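Local coordinates for protein cellulase CEL9M (Clostridium cellulolyticum, PDB 1IA6) that probably hydrolyses internal beta-1,4-glucosidic linkages of cellulose and related beta-glucans, as a glycoside hydrolase family 9 endoglucanase, at residues Tyr6-Leu10 / Leu423-Ile427; Trp34-His39 / Ala131-Gln135; Tyr69-Ile73 / Met254-Met259; Pro140-Lys144 / Gly198-Ser202; Leu162-Tyr166 / Thr178-Ala184. All coordinates share one frame; numbering follows the deposited sequence.

Interaction 1 (Tyr6-Leu10 / Leu423-Ile427); sequences YSTAL and LAGAI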
# COMPACT_ATOMS: atom_id res chain seq x y z
N TYR A 6 -17.75 -8.16 6.46
CA TYR A 6 -16.65 -7.22 6.23
C TYR A 6 -15.65 -7.24 7.38
O TYR A 6 -14.47 -6.95 7.18
CB TYR A 6 -17.19 -5.80 6.06
CG TYR A 6 -18.17 -5.64 4.92
CD1 TYR A 6 -17.79 -5.86 3.60
CD2 TYR A 6 -19.50 -5.28 5.17
CE1 TYR A 6 -18.70 -5.73 2.56
CE2 TYR A 6 -20.41 -5.14 4.14
CZ TYR A 6 -20.01 -5.37 2.83
OH TYR A 6 -20.93 -5.25 1.81
N SER A 7 -16.13 -7.56 8.57
CA SER A 7 -15.29 -7.61 9.76
C SER A 7 -14.17 -8.65 9.64
O SER A 7 -13.00 -8.35 9.91
CB SER A 7 -16.15 -7.93 10.99
OG SER A 7 -15.36 -7.96 12.17
N THR A 8 -14.53 -9.86 9.25
CA THR A 8 -13.56 -10.94 9.11
C THR A 8 -12.60 -10.65 7.95
O THR A 8 -11.41 -10.94 8.03
CB THR A 8 -14.25 -12.29 8.87
OG1 THR A 8 -15.06 -12.62 10.01
CG2 THR A 8 -13.23 -13.40 8.67
N ALA A 9 -13.12 -10.07 6.88
CA ALA A 9 -12.28 -9.74 5.73
C ALA A 9 -11.24 -8.71 6.16
O ALA A 9 -10.07 -8.80 5.77
CB ALA A 9 -13.13 -9.19 4.59
N LEU A 10 -11.65 -7.73 6.96
CA LEU A 10 -10.73 -6.71 7.43
C LEU A 10 -9.60 -7.34 8.23
O LEU A 10 -8.43 -7.08 7.97
CB LEU A 10 -11.46 -5.68 8.30
CG LEU A 10 -10.56 -4.60 8.91
CD1 LEU A 10 -9.86 -3.81 7.79
CD2 LEU A 10 -11.40 -3.67 9.77
N LEU A 423 -12.15 -1.81 3.14
CA LEU A 423 -12.89 -2.66 4.06
C LEU A 423 -13.21 -1.89 5.35
O LEU A 423 -14.29 -2.03 5.92
CB LEU A 423 -12.10 -3.93 4.37
CG LEU A 423 -12.09 -4.96 3.24
CD1 LEU A 423 -11.17 -6.12 3.57
CD2 LEU A 423 -13.52 -5.46 3.00
N ALA A 424 -12.26 -1.08 5.81
CA ALA A 424 -12.49 -0.29 7.02
C ALA A 424 -13.64 0.68 6.75
O ALA A 424 -14.49 0.91 7.61
CB ALA A 424 -11.22 0.47 7.41
N GLY A 425 -13.65 1.24 5.54
CA GLY A 425 -14.71 2.16 5.18
C GLY A 425 -16.04 1.46 5.02
O GLY A 425 -17.09 2.01 5.36
N ALA A 426 -16.02 0.23 4.50
CA ALA A 426 -17.24 -0.54 4.30
C ALA A 426 -17.92 -0.79 5.64
O ALA A 426 -19.15 -0.71 5.75
CB ALA A 426 -16.93 -1.86 3.62
N ILE A 427 -17.13 -1.11 6.65
CA ILE A 427 -17.66 -1.37 7.98
C ILE A 427 -18.39 -0.15 8.52
O ILE A 427 -19.42 -0.27 9.18
CB ILE A 427 -16.52 -1.79 8.94
CG1 ILE A 427 -16.02 -3.18 8.55
CG2 ILE A 427 -17.02 -1.78 10.38
CD1 ILE A 427 -14.81 -3.65 9.31
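The phenol ring of Y6 has the methyl of A426 over one face, its CB standing 4.2 Å from the ring centroid and only 17° off the normal, which meets the criteria of a CH-pi contact; within that face the methyl sits nearer the rim than the centre. L423 adds its CD2 to the same ring obliquely. In Y6, CG lies anti to the carbonyl carbon (chi1 -58°), which brings the ring against A426 while CB stays against I427. Its hydroxyl points on to helix 327-341, where D338 takes it in a hydrogen bond.

The rest of the packing is mainly aliphatic, with no hydrogen bond across. CB of Y6 rests 3.8 Å from CG1 of I427. L10 uses both branches: CD1 passes CB of L423 at 4.1 Å, the two leucines sliding by in opposite directions, while CD2 meets CD1 of I427 at 3.4 Å, closer than usual for two methyls, with the side chains nearly at right angles. L423 in turn lays CD1 against A9, 3.6 Å from its carbonyl O and 3.8 Å from its CB.

The short helical segments run antiparallel, at 156° between their directions, with axes 9.2 Å apart. That spacing fits large side chains interleaved between them, and V337 and L341 of helix 327-341 cover the pair from a further side. Joining the first helix of the chain to the last modelled one, 413 residues on, the contact is typical of the (alpha/alpha)6 barrel of family 9 glycoside hydrolases.

Interaction 2 (Trp34-His39 / Ala131-Gln135); sequences WRGACH and APEEQ. With ZN (zinc ion), chain C.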
# COMPACT_ATOMS: atom_id res chain seq x y z
N TRP A 34 4.85 -20.59 9.68
CA TRP A 34 5.82 -20.91 8.64
C TRP A 34 6.77 -19.76 8.30
O TRP A 34 7.59 -19.88 7.39
CB TRP A 34 5.12 -21.41 7.36
CG TRP A 34 3.87 -20.67 7.00
CD1 TRP A 34 2.61 -20.88 7.49
CD2 TRP A 34 3.75 -19.59 6.06
NE1 TRP A 34 1.72 -20.02 6.91
CE2 TRP A 34 2.39 -19.21 6.03
CE3 TRP A 34 4.66 -18.91 5.23
CZ2 TRP A 34 1.92 -18.18 5.21
CZ3 TRP A 34 4.19 -17.89 4.42
CH2 TRP A 34 2.83 -17.53 4.41
N ARG A 35 6.66 -18.65 9.02
CA ARG A 35 7.54 -17.51 8.79
C ARG A 35 8.53 -17.38 9.94
O ARG A 35 8.17 -17.58 11.11
CB ARG A 35 6.76 -16.20 8.66
CG ARG A 35 6.08 -15.97 7.31
CD ARG A 35 7.04 -16.16 6.13
NE ARG A 35 8.39 -15.68 6.43
CZ ARG A 35 8.76 -14.41 6.46
NH1 ARG A 35 7.88 -13.44 6.22
NH2 ARG A 35 10.01 -14.09 6.77
N GLY A 36 9.78 -17.06 9.61
CA GLY A 36 10.81 -16.89 10.62
C GLY A 36 11.79 -15.80 10.22
O GLY A 36 11.56 -15.07 9.26
N ALA A 37 12.90 -15.70 10.95
CA ALA A 37 13.92 -14.69 10.66
C ALA A 37 14.50 -14.85 9.26
O ALA A 37 14.78 -15.97 8.82
CB ALA A 37 15.04 -14.77 11.70
N CYS A 38 14.69 -13.73 8.57
CA CYS A 38 15.24 -13.75 7.22
C CYS A 38 16.07 -12.50 6.95
O CYS A 38 15.92 -11.48 7.63
CB CYS A 38 14.12 -13.85 6.18
SG CYS A 38 12.93 -12.47 6.20
N HIS A 39 16.96 -12.58 5.96
CA HIS A 39 17.80 -11.46 5.55
C HIS A 39 18.25 -10.62 6.74
O HIS A 39 18.05 -9.41 6.78
CB HIS A 39 17.03 -10.60 4.54
CG HIS A 39 16.40 -11.40 3.44
ND1 HIS A 39 15.05 -11.67 3.40
CD2 HIS A 39 16.94 -12.02 2.37
CE1 HIS A 39 14.78 -12.43 2.35
NE2 HIS A 39 15.92 -12.66 1.71
N ALA A 131 12.16 -20.49 0.43
CA ALA A 131 11.78 -19.69 1.59
C ALA A 131 12.75 -18.53 1.81
O ALA A 131 13.95 -18.68 1.61
CB ALA A 131 11.72 -20.56 2.83
N PRO A 132 12.23 -17.37 2.23
CA PRO A 132 13.13 -16.23 2.46
C PRO A 132 14.13 -16.53 3.58
O PRO A 132 15.23 -15.99 3.59
CB PRO A 132 12.17 -15.10 2.82
CG PRO A 132 10.98 -15.81 3.42
CD PRO A 132 10.83 -17.00 2.48
N GLU A 133 13.74 -17.40 4.50
CA GLU A 133 14.60 -17.76 5.62
C GLU A 133 15.86 -18.51 5.18
O GLU A 133 16.87 -18.51 5.89
CB GLU A 133 13.84 -18.63 6.63
CG GLU A 133 12.67 -17.95 7.33
CD GLU A 133 11.41 -17.92 6.48
OE1 GLU A 133 11.41 -18.50 5.38
OE2 GLU A 133 10.41 -17.31 6.93
N GLU A 134 15.80 -19.15 4.01
CA GLU A 134 16.93 -19.91 3.51
C GLU A 134 17.69 -19.23 2.37
O GLU A 134 18.58 -19.82 1.76
CB GLU A 134 16.46 -21.30 3.05
CG GLU A 134 15.70 -22.07 4.13
CD GLU A 134 15.27 -23.45 3.67
OE1 GLU A 134 14.63 -23.55 2.60
OE2 GLU A 134 15.57 -24.43 4.38
N GLN A 135 17.32 -17.99 2.06
CA GLN A 135 17.99 -17.24 1.01
C GLN A 135 19.20 -16.56 1.65
O GLN A 135 19.07 -15.52 2.29
CB GLN A 135 17.04 -16.20 0.41
CG GLN A 135 17.64 -15.39 -0.72
CD GLN A 135 16.60 -14.52 -1.40
OE1 GLN A 135 15.70 -13.99 -0.75
NE2 GLN A 135 16.72 -14.37 -2.72
ZN ZN C . 13.40 -11.01 4.46
O HOH W 1 8.73 -19.22 4.91
O HOH W 2 17.57 -15.07 4.65
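OE2 of E133 is gripped by two strong donors, NE of R35 at 2.6 Å and the backbone N of G36 at 2.8 Å. Both belong to the zinc-binding loop 34-39, whose C38 SG and H39 ND1, with C22 and H55, form a four-ligand Cys2His2 zinc site. The arginine bond is a salt bridge, nearly straight at 171°, with the oxygen in the guanidinium plane and met on its syn side; the amide arrives on the anti side. A weak second bond comes from NH2 of R35. Both arginine donors go to OE2, and the two planes stand 62° apart, so this is not a flat two-oxygen pairing. Bends at chi2 and chi3 fold the arginine chain back to place NE there, and CG of P132 lies over one guanidinium face. Two donors on OE2 would be expected to favour the charged carboxylate. A water joins OE1 to the carbonyl O of W34.

E133 belongs to a short 3-10 turn, residues 132-134, lying against the zinc loop. CB of P132 touches CB of C38 at 4.1 Å and lies 3.8 Å from CE1 of H39, while the carbonyl O of P132 lies over one face of that imidazole.

Q135 supplies a second-shell bond. Its OE1, which also accepts from H60 while NE2 bonds D125, accepts from NE2 of H39 at 2.8 Å. OE1 lies close to the imidazole plane, while the donor is tilted 34° from the carbonyl plane of Q135. This fixes the ring's rotation while ND1, the other ring nitrogen, lies 2.1 Å from the zinc ion.

Interaction 3 (Tyr69-Ile73 / Met254-Met259); sequences YSAAI and MCWDDM. With CA (calcium ion), chain B; SO4 (sulfate ion), chain E.
Residues 254-259 pass as an irregular loop across one side of helix 64-80, nearest at Y69 and W256, whose CA atoms are 5.6 Å apart, and M259 then occupies the N-cap position of helix 260-271. The ring of Y69 is what the loop wraps. The backbone of C255 and W256 covers one face, with C255 C 3.4 Å from CE1 and W256 N above the middle of the ring; CG1 of I73, one helical turn on, lies over the opposite face. With CG anti to the backbone N (chi1 164°), the ring projects from the helix into this slot.

Sulfur and methylene groups occupy its edge. SD of M259 is 5.0 Å from the ring centroid and 90° off the normal, a Met-aromatic contact made in the ring plane, while CG of M254 comes within 3.6 Å of the hydroxyl O of Y69. Both methionines also reach I73 tip to tip: its CD1 is 3.7 Å from SD of M254 and 4.0 Å from CE of M259.

This buried packing lies close to the centre of the chain, in the helical barrel of the family 9 fold, and backs onto the calcium site. The carbonyl O of D257 binds the calcium ion at 2.4 Å, and a water held by the carbonyl O of W256 binds it too; S208, D211 and D212 supply further ligands, and D211 also accepts from the backbone N of M259. The indole of W256 leads away from Y69, and its NE1 donates to O2 of a sulfate ion at 3.0 Å; the ion, also bonded by R308, probably comes from the crystallisation liquor.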
# COMPACT_ATOMS: atom_id res chain seq x y z
N TYR A 69 4.41 3.94 -0.01
CA TYR A 69 3.01 4.10 -0.39
C TYR A 69 2.12 3.22 0.49
O TYR A 69 1.12 3.68 1.04
CB TYR A 69 2.82 3.68 -1.86
CG TYR A 69 1.38 3.44 -2.26
CD1 TYR A 69 0.55 4.50 -2.61
CD2 TYR A 69 0.84 2.15 -2.26
CE1 TYR A 69 -0.78 4.29 -2.97
CE2 TYR A 69 -0.50 1.92 -2.61
CZ TYR A 69 -1.30 3.00 -2.96
OH TYR A 69 -2.62 2.79 -3.30
N SER A 70 2.49 1.96 0.62
CA SER A 70 1.71 1.02 1.43
C SER A 70 1.59 1.47 2.87
O SER A 70 0.50 1.44 3.45
CB SER A 70 2.34 -0.37 1.35
OG SER A 70 2.24 -0.88 0.03
N ALA A 71 2.70 1.91 3.46
CA ALA A 71 2.68 2.38 4.84
C ALA A 71 1.80 3.61 4.98
O ALA A 71 1.09 3.77 5.98
CB ALA A 71 4.10 2.70 5.31
N ALA A 72 1.83 4.48 3.98
CA ALA A 72 1.02 5.70 4.01
C ALA A 72 -0.47 5.41 3.88
O ALA A 72 -1.28 6.02 4.57
CB ALA A 72 1.47 6.66 2.90
N ILE A 73 -0.83 4.50 2.99
CA ILE A 73 -2.24 4.17 2.78
C ILE A 73 -2.83 3.43 3.98
O ILE A 73 -3.99 3.65 4.33
CB ILE A 73 -2.44 3.32 1.50
CG1 ILE A 73 -1.96 4.12 0.28
CG2 ILE A 73 -3.90 2.90 1.36
CD1 ILE A 73 -2.44 5.55 0.23
N MET A 254 -5.72 6.08 -7.42
CA MET A 254 -4.66 6.07 -6.42
C MET A 254 -3.83 4.79 -6.52
O MET A 254 -4.38 3.68 -6.50
CB MET A 254 -5.27 6.17 -5.02
CG MET A 254 -4.28 5.92 -3.89
SD MET A 254 -5.06 6.10 -2.28
CE MET A 254 -5.83 4.51 -2.09
N CYS A 255 -2.52 4.94 -6.63
CA CYS A 255 -1.62 3.80 -6.69
C CYS A 255 -0.21 4.29 -6.36
O CYS A 255 0.01 5.49 -6.21
CB CYS A 255 -1.66 3.12 -8.07
SG CYS A 255 -1.21 4.15 -9.47
N TRP A 256 0.74 3.37 -6.25
CA TRP A 256 2.09 3.74 -5.88
C TRP A 256 2.73 4.85 -6.71
O TRP A 256 3.56 5.60 -6.20
CB TRP A 256 3.02 2.51 -5.86
CG TRP A 256 3.11 1.76 -7.15
CD1 TRP A 256 2.36 0.69 -7.53
CD2 TRP A 256 4.00 2.03 -8.23
NE1 TRP A 256 2.73 0.28 -8.80
CE2 TRP A 256 3.73 1.09 -9.25
CE3 TRP A 256 5.01 2.99 -8.45
CZ2 TRP A 256 4.43 1.07 -10.47
CZ3 TRP A 256 5.70 2.98 -9.66
CH2 TRP A 256 5.40 2.02 -10.65
N ASP A 257 2.35 4.98 -7.98
CA ASP A 257 2.94 6.00 -8.84
C ASP A 257 2.11 7.27 -9.00
O ASP A 257 2.66 8.34 -9.27
CB ASP A 257 3.22 5.41 -10.23
CG ASP A 257 3.99 6.37 -11.14
OD1 ASP A 257 4.99 6.94 -10.68
OD2 ASP A 257 3.59 6.54 -12.31
N ASP A 258 0.80 7.15 -8.83
CA ASP A 258 -0.09 8.30 -9.01
C ASP A 258 -0.90 8.63 -7.75
O ASP A 258 -1.83 7.91 -7.39
CB ASP A 258 -1.03 8.01 -10.19
CG ASP A 258 -2.03 9.13 -10.44
OD1 ASP A 258 -1.85 10.24 -9.91
OD2 ASP A 258 -2.99 8.89 -11.20
N MET A 259 -0.52 9.72 -7.09
CA MET A 259 -1.21 10.15 -5.88
C MET A 259 -1.91 11.49 -6.06
O MET A 259 -2.22 12.17 -5.09
CB MET A 259 -0.21 10.24 -4.71
CG MET A 259 0.24 8.88 -4.19
SD MET A 259 -1.12 7.95 -3.46
CE MET A 259 -1.22 8.73 -1.84
CA CA B . 4.00 9.95 -8.02
S SO4 E . 2.39 -3.02 -10.85
O1 SO4 E . 3.18 -4.26 -10.75
O2 SO4 E . 2.08 -2.52 -9.50
O3 SO4 E . 1.14 -3.30 -11.59
O4 SO4 E . 3.17 -2.00 -11.59
O HOH W 3 3.26 8.30 -6.39
O HOH W 4 5.64 8.23 -8.27

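Interaction 4 (Pro140-Lys144 / Gly198-Ser202); sequences PSLYK and GNGQS
Y143 lays its ring over the CB of N199, which sits 3.5 Å from the ring centroid and 5° off the normal, so the methylene is almost exactly over the middle of the face. This is a well-centred CH-pi contact. The amide of N199 continues past the ring, its plane turned 39° from it, with ND2 3.8 Å from CD1 of Y143. On the opposite face lies CG of L142, the preceding residue; CG of Y143 stands opposite its own carbonyl carbon and beside its backbone N, which places the ring between L142 and the asparagine.

At the edge the partner changes. CG of Q201 lies in the ring plane, 3.4 Å from the hydroxyl O of Y143, and the glutamine's amide is turned 70° to the ring. The backbone of Y143 pairs with Y117 of strand 115-119 in a small three-stranded antiparallel sheet; the contact therefore fastens this sheet edge to the loop that runs from helix 174-193 to helix 210-224.

L142 completes the packing from a second angle: its CD2 approaches the amide carbon CD of Q201 at 4.0 Å, the side chains crossing nearly at a right angle. The polar end of that glutamine is occupied, NE2 giving to E121 and OE1 accepting from G122 and Q118. A water accepts from the backbone N of Q201 at 2.7 Å and reaches the hydroxyl of Y143 through a weak bond of 3.5 Å.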
# COMPACT_ATOMS: atom_id res chain seq x y z
N PRO A 140 22.45 -6.26 -1.80
CA PRO A 140 23.01 -4.91 -1.87
C PRO A 140 22.03 -3.82 -1.45
O PRO A 140 20.83 -3.92 -1.70
CB PRO A 140 23.38 -4.77 -3.34
CG PRO A 140 22.25 -5.52 -4.02
CD PRO A 140 22.12 -6.76 -3.15
N SER A 141 22.54 -2.81 -0.76
CA SER A 141 21.73 -1.66 -0.37
C SER A 141 21.92 -0.84 -1.64
O SER A 141 22.72 0.09 -1.70
CB SER A 141 22.35 -0.98 0.85
OG SER A 141 22.45 -1.90 1.92
N LEU A 142 21.16 -1.22 -2.66
CA LEU A 142 21.25 -0.65 -4.00
C LEU A 142 21.07 0.85 -4.21
O LEU A 142 21.86 1.47 -4.92
CB LEU A 142 20.30 -1.40 -4.93
CG LEU A 142 20.65 -1.35 -6.42
CD1 LEU A 142 22.06 -1.90 -6.63
CD2 LEU A 142 19.64 -2.17 -7.21
N TYR A 143 20.03 1.44 -3.62
CA TYR A 143 19.77 2.86 -3.81
C TYR A 143 19.60 3.64 -2.51
O TYR A 143 19.11 3.13 -1.50
CB TYR A 143 18.52 3.08 -4.66
CG TYR A 143 18.53 2.41 -6.02
CD1 TYR A 143 19.48 2.77 -6.98
CD2 TYR A 143 17.58 1.45 -6.35
CE1 TYR A 143 19.47 2.18 -8.25
CE2 TYR A 143 17.56 0.86 -7.62
CZ TYR A 143 18.50 1.23 -8.56
OH TYR A 143 18.49 0.66 -9.81
N LYS A 144 19.98 4.91 -2.56
CA LYS A 144 19.84 5.80 -1.42
C LYS A 144 19.65 7.21 -1.95
O LYS A 144 20.14 7.55 -3.03
CB LYS A 144 21.09 5.76 -0.53
CG LYS A 144 22.33 6.38 -1.16
CD LYS A 144 23.47 6.44 -0.15
CE LYS A 144 24.72 7.02 -0.78
NZ LYS A 144 25.85 7.03 0.19
N GLY A 198 12.63 8.78 -7.66
CA GLY A 198 13.63 7.83 -7.19
C GLY A 198 13.78 6.67 -8.15
O GLY A 198 13.06 6.58 -9.15
N ASN A 199 14.71 5.77 -7.85
CA ASN A 199 14.97 4.61 -8.70
C ASN A 199 14.25 3.36 -8.21
O ASN A 199 14.21 3.08 -7.01
CB ASN A 199 16.48 4.32 -8.75
CG ASN A 199 17.28 5.47 -9.32
OD1 ASN A 199 17.09 5.87 -10.47
ND2 ASN A 199 18.19 6.02 -8.51
N GLY A 200 13.69 2.59 -9.14
CA GLY A 200 13.00 1.37 -8.79
C GLY A 200 13.29 0.29 -9.83
O GLY A 200 12.52 -0.66 -9.99
N GLN A 201 14.42 0.44 -10.51
CA GLN A 201 14.82 -0.49 -11.56
C GLN A 201 13.69 -0.52 -12.59
O GLN A 201 12.97 0.46 -12.74
CB GLN A 201 15.09 -1.88 -10.98
CG GLN A 201 16.23 -1.90 -9.95
CD GLN A 201 16.69 -3.30 -9.61
OE1 GLN A 201 16.15 -3.95 -8.71
NE2 GLN A 201 17.69 -3.79 -10.34
N SER A 202 13.53 -1.64 -13.29
CA SER A 202 12.46 -1.71 -14.29
C SER A 202 11.16 -2.21 -13.65
O SER A 202 10.13 -2.29 -14.31
CB SER A 202 12.87 -2.65 -15.43
OG SER A 202 13.06 -3.97 -14.95
O HOH W 5 15.99 2.53 -11.28

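Interaction 5 (Leu162-Tyr166 / Thr178-Ala184); sequences LTLMY and TKCLNAA
L162 packs most closely where small residues face it: its CB lies 3.8 Å from CB of A184, its CD1 3.9 Å from CB of A183, and its carbonyl O 3.5 Å from CB of C180. Next to it, OG1 of T163 comes within 3.3 Å of the A184 methyl, while its hydrogen bond goes back to the carbonyl O of S159. SG of C180 touches both L162 and M165, 4.0 Å from CD2 of the former and 4.0 Å from CG of the latter.

The axes of the two short segments come within 7.7 Å, with 152° between their directions; the small side chains are consistent with this closeness. Their parent helices, 152-169 and 174-193, are antiparallel neighbours, joined by a short connection as a helical hairpin within the (alpha/alpha)6 barrel fold of family 9.

Toward the other end the contact opens out to the partly exposed Y166 and T178. Y166 turns CG opposite its own amide nitrogen (chi1 160°), which carries the ring over L181, whose CD2 stands over the centre of one face, 3.9 Å from the centroid. The backbone N of T178 lies at the ring edge, whereas the threonine's OG1 turns away to bond the carbonyl O of S174.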
# COMPACT_ATOMS: atom_id res chain seq x y z
N LEU A 162 5.21 8.44 7.94
CA LEU A 162 5.75 8.79 9.25
C LEU A 162 4.89 9.83 9.97
O LEU A 162 4.71 9.77 11.18
CB LEU A 162 7.19 9.29 9.12
CG LEU A 162 8.22 8.20 8.79
CD1 LEU A 162 9.55 8.84 8.41
CD2 LEU A 162 8.38 7.27 9.99
N THR A 163 4.36 10.79 9.21
CA THR A 163 3.50 11.81 9.81
C THR A 163 2.20 11.16 10.27
O THR A 163 1.68 11.48 11.33
CB THR A 163 3.17 12.92 8.80
OG1 THR A 163 4.38 13.55 8.36
CG2 THR A 163 2.26 13.98 9.44
N LEU A 164 1.68 10.24 9.46
CA LEU A 164 0.45 9.56 9.84
C LEU A 164 0.69 8.72 11.09
O LEU A 164 -0.19 8.59 11.93
CB LEU A 164 -0.06 8.70 8.68
CG LEU A 164 -0.89 9.51 7.69
CD1 LEU A 164 -0.97 8.81 6.33
CD2 LEU A 164 -2.27 9.74 8.28
N MET A 165 1.90 8.17 11.23
CA MET A 165 2.20 7.39 12.42
C MET A 165 2.19 8.32 13.64
O MET A 165 1.70 7.96 14.71
CB MET A 165 3.55 6.68 12.30
CG MET A 165 3.81 5.69 13.43
SD MET A 165 2.49 4.44 13.54
CE MET A 165 3.30 3.15 14.47
N TYR A 166 2.74 9.52 13.47
CA TYR A 166 2.74 10.49 14.56
C TYR A 166 1.29 10.73 14.98
O TYR A 166 0.96 10.70 16.17
CB TYR A 166 3.37 11.82 14.12
CG TYR A 166 3.00 13.00 15.00
CD1 TYR A 166 3.56 13.15 16.27
CD2 TYR A 166 2.07 13.94 14.57
CE1 TYR A 166 3.18 14.22 17.10
CE2 TYR A 166 1.69 15.02 15.39
CZ TYR A 166 2.25 15.14 16.65
OH TYR A 166 1.87 16.18 17.48
N THR A 178 6.85 11.53 18.08
CA THR A 178 7.58 12.74 17.74
C THR A 178 8.83 12.41 16.93
O THR A 178 9.23 13.17 16.06
CB THR A 178 7.96 13.53 19.01
OG1 THR A 178 6.75 14.00 19.63
CG2 THR A 178 8.84 14.72 18.67
N LYS A 179 9.44 11.26 17.22
CA LYS A 179 10.61 10.83 16.48
C LYS A 179 10.18 10.64 15.02
O LYS A 179 10.92 10.98 14.09
CB LYS A 179 11.15 9.51 17.05
CG LYS A 179 12.37 8.98 16.31
CD LYS A 179 12.96 7.75 17.00
CE LYS A 179 13.75 8.12 18.24
NZ LYS A 179 12.92 8.74 19.30
N CYS A 180 8.98 10.10 14.82
CA CYS A 180 8.46 9.90 13.48
C CYS A 180 8.22 11.23 12.77
O CYS A 180 8.56 11.38 11.60
CB CYS A 180 7.16 9.10 13.52
SG CYS A 180 7.40 7.35 13.87
N LEU A 181 7.62 12.19 13.47
CA LEU A 181 7.35 13.49 12.88
C LEU A 181 8.64 14.23 12.52
O LEU A 181 8.73 14.85 11.45
CB LEU A 181 6.51 14.36 13.83
CG LEU A 181 6.07 15.73 13.28
CD1 LEU A 181 5.17 15.53 12.06
CD2 LEU A 181 5.33 16.51 14.36
N ASN A 182 9.64 14.17 13.39
CA ASN A 182 10.90 14.84 13.10
C ASN A 182 11.53 14.24 11.84
O ASN A 182 12.06 14.97 11.00
CB ASN A 182 11.88 14.74 14.27
CG ASN A 182 11.47 15.62 15.44
OD1 ASN A 182 10.80 16.63 15.26
ND2 ASN A 182 11.89 15.25 16.65
N ALA A 183 11.48 12.92 11.71
CA ALA A 183 12.04 12.26 10.53
C ALA A 183 11.22 12.65 9.30
O ALA A 183 11.78 12.90 8.24
CB ALA A 183 12.03 10.75 10.71
N ALA A 184 9.90 12.71 9.47
CA ALA A 184 9.01 13.07 8.37
C ALA A 184 9.34 14.47 7.83
O ALA A 184 9.30 14.70 6.62
CB ALA A 184 7.56 13.02 8.83

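From the N terminus, helix 6-15 meets helix 413-429 in interaction 1, closing a loop inside which the other four contacts are nested. The zinc loop at 34-39 next pairs with 131-135 in interaction 2. Before that loop closes, helix 64-80 opens interaction 3, which closes only at the calcium-binding loop 254-259, so interactions 2 and 3 cross. Interaction 4 starts after interaction 2 has closed, linking strand 143-145 to 198-202; interaction 5, a hairpin of helices 152-169 and 174-193, is nested within it, and both lie inside the loop of interaction 3. Interactions 3 and 5 touch, A72 O packing 3.3 Å from L164 CD1, whereas interactions 1 and 4 lie on opposite sides of the chain's centre.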